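Local coordinates for 52 protein (Murid herpesvirus 4, PDB 2OA5), which is an abundant tegument protein of a gammaherpesvirus, belongs to the BLRF2 family and probably serves a structural role in the virion, at the interface of chains A and B. Residues are numbered along the deposited sequence; one frame, centred on the assembly and turned at random. Chains: chain A/B, Hypothetical protein BQLF2.

The interface of chains A and B. Residues chain A 10, 13-14, 55; chain B 7, 9-10, 13.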
loop_
_atom_site.group_PDB
_atom_site.type_symbol
_atom_site.label_atom_id
_atom_site.label_comp_id
_atom_site.label_asym_id
_atom_site.label_seq_id
_atom_site.Cartn_x
_atom_site.Cartn_y
_atom_site.Cartn_z
ATOM N N TYR A 10 -4.513 -12.917 -2.899
ATOM C CA TYR A 10 -3.711 -13.559 -1.875
ATOM C C TYR A 10 -3.696 -12.686 -0.624
ATOM O O TYR A 10 -3.728 -13.188 0.496
ATOM C CB TYR A 10 -2.285 -13.792 -2.384
ATOM C CG TYR A 10 -2.042 -15.214 -2.830
ATOM C CD1 TYR A 10 -2.356 -15.631 -4.129
ATOM C CD2 TYR A 10 -1.551 -16.163 -1.934
ATOM C CE1 TYR A 10 -2.190 -16.960 -4.517
ATOM C CE2 TYR A 10 -1.386 -17.491 -2.309
ATOM C CZ TYR A 10 -1.708 -17.883 -3.597
ATOM O OH TYR A 10 -1.559 -19.201 -3.947
HETATM N N MSE A 13 -7.169 -13.210 1.067
HETATM C CA MSE A 13 -7.297 -14.553 1.620
HETATM C C MSE A 13 -6.392 -14.741 2.823
HETATM O O MSE A 13 -6.856 -15.155 3.886
HETATM C CB MSE A 13 -6.951 -15.611 0.572
HETATM C CG MSE A 13 -8.025 -15.842 -0.466
HETATM SE SE MSE A 13 -9.774 -16.050 0.346
HETATM C CE MSE A 13 -9.683 -17.856 0.960
ATOM N N VAL A 14 -5.100 -14.442 2.658
ATOM C CA VAL A 14 -4.183 -14.627 3.770
ATOM C C VAL A 14 -4.564 -13.775 4.963
ATOM O O VAL A 14 -4.512 -14.246 6.091
ATOM C CB VAL A 14 -2.704 -14.340 3.373
ATOM C CG1 VAL A 14 -1.830 -14.317 4.617
ATOM C CG2 VAL A 14 -2.205 -15.420 2.428
ATOM N N SER A 55 1.935 -19.418 1.005
ATOM C CA SER A 55 0.810 -18.498 0.889
ATOM C C SER A 55 1.140 -17.142 1.510
ATOM O O SER A 55 0.816 -16.093 0.939
ATOM C CB SER A 55 -0.435 -19.087 1.546
ATOM O OG SER A 55 -0.248 -19.197 2.940
ATOM N N ASP B 7 -3.703 -23.479 -8.886
ATOM C CA ASP B 7 -3.158 -23.040 -7.606
ATOM C C ASP B 7 -3.619 -23.960 -6.486
ATOM O O ASP B 7 -4.701 -23.782 -5.918
ATOM C CB ASP B 7 -3.578 -21.606 -7.274
ATOM C CG ASP B 7 -2.538 -20.866 -6.440
ATOM O OD1 ASP B 7 -1.757 -21.543 -5.727
ATOM O OD2 ASP B 7 -2.504 -19.614 -6.493
ATOM N N THR B 9 -2.028 -24.293 -3.652
ATOM C CA THR B 9 -1.827 -23.561 -2.409
ATOM C C THR B 9 -3.041 -22.698 -2.086
ATOM O O THR B 9 -3.478 -22.628 -0.940
ATOM C CB THR B 9 -0.594 -22.638 -2.482
ATOM O OG1 THR B 9 0.542 -23.391 -2.914
ATOM C CG2 THR B 9 -0.296 -22.043 -1.111
ATOM N N TYR B 10 -3.582 -22.037 -3.103
ATOM C CA TYR B 10 -4.749 -21.183 -2.919
ATOM C C TYR B 10 -5.981 -22.008 -2.524
ATOM O O TYR B 10 -6.771 -21.601 -1.669
ATOM C CB TYR B 10 -5.018 -20.401 -4.206
ATOM C CG TYR B 10 -6.132 -19.390 -4.100
ATOM C CD1 TYR B 10 -7.453 -19.739 -4.375
ATOM C CD2 TYR B 10 -5.865 -18.078 -3.708
ATOM C CE1 TYR B 10 -8.481 -18.800 -4.262
ATOM C CE2 TYR B 10 -6.883 -17.138 -3.590
ATOM C CZ TYR B 10 -8.187 -17.505 -3.866
ATOM O OH TYR B 10 -9.189 -16.575 -3.742
HETATM N N MSE B 13 -6.048 -22.873 1.049
HETATM C CA MSE B 13 -6.449 -21.762 1.912
HETATM C C MSE B 13 -7.955 -21.619 1.920
HETATM O O MSE B 13 -8.548 -21.364 2.960
HETATM C CB MSE B 13 -5.835 -20.440 1.450
HETATM C CG MSE B 13 -4.624 -19.987 2.230
HETATM SE SE MSE B 13 -4.226 -18.128 1.837
HETATM C CE MSE B 13 -3.981 -18.172 -0.087
#
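B:Met13, a selenomethionine, reaches from helix 8-33 of chain B against helices 10-29 and 46-76 of chain A, and the tight part of the contact is built round its tip. Its SE lies 3.4 Å from CG2 of A:Val14, the methyl that stands anti to the carbonyl carbon, and also touches CB of A:Ser55 and CB of A:Met13. The chain runs extended through chi2 and bends at chi3 (-58°), which turns the terminal methyl toward A:Tyr10; CE lies over the face of the ring near its rim, 3.5 Å from CE2. The same face is covered by B:Tyr10, whose CD2 lies over the CE1 side at 3.9 Å from CE1, the two rings inclined to each other. B:Tyr10, with CG anti to the backbone N (chi1 -175°), extends toward A:Met13, likewise a selenomethionine, whose CG meets ring atom CE2 at 3.6 Å. The polar pairing lies at the far end of A:Tyr10. Its phenol OH donates to OD2 of B:Asp7 at 2.7 Å, on the syn side but 29° out of the carboxylate plane; OD1 is 2.9 Å from the same OH. OD2 lies at the ring edge, in its plane, ring and carboxylate turned against each other. OD1 also takes a weak hydrogen bond from the backbone N of B:Tyr10 in its own chain. Packing is looser toward B:Thr9, whose CG2 stays 4.0 Å from CB of A:Ser55, and beyond A:Met13 SE, which approaches B:Tyr10 OH no nearer than 4.2 Å. Within an interface lacking exact two-fold symmetry, the patch fits one chain's N-terminal helix against two helices of its neighbour and may contribute to self-assembly of this tegument protein.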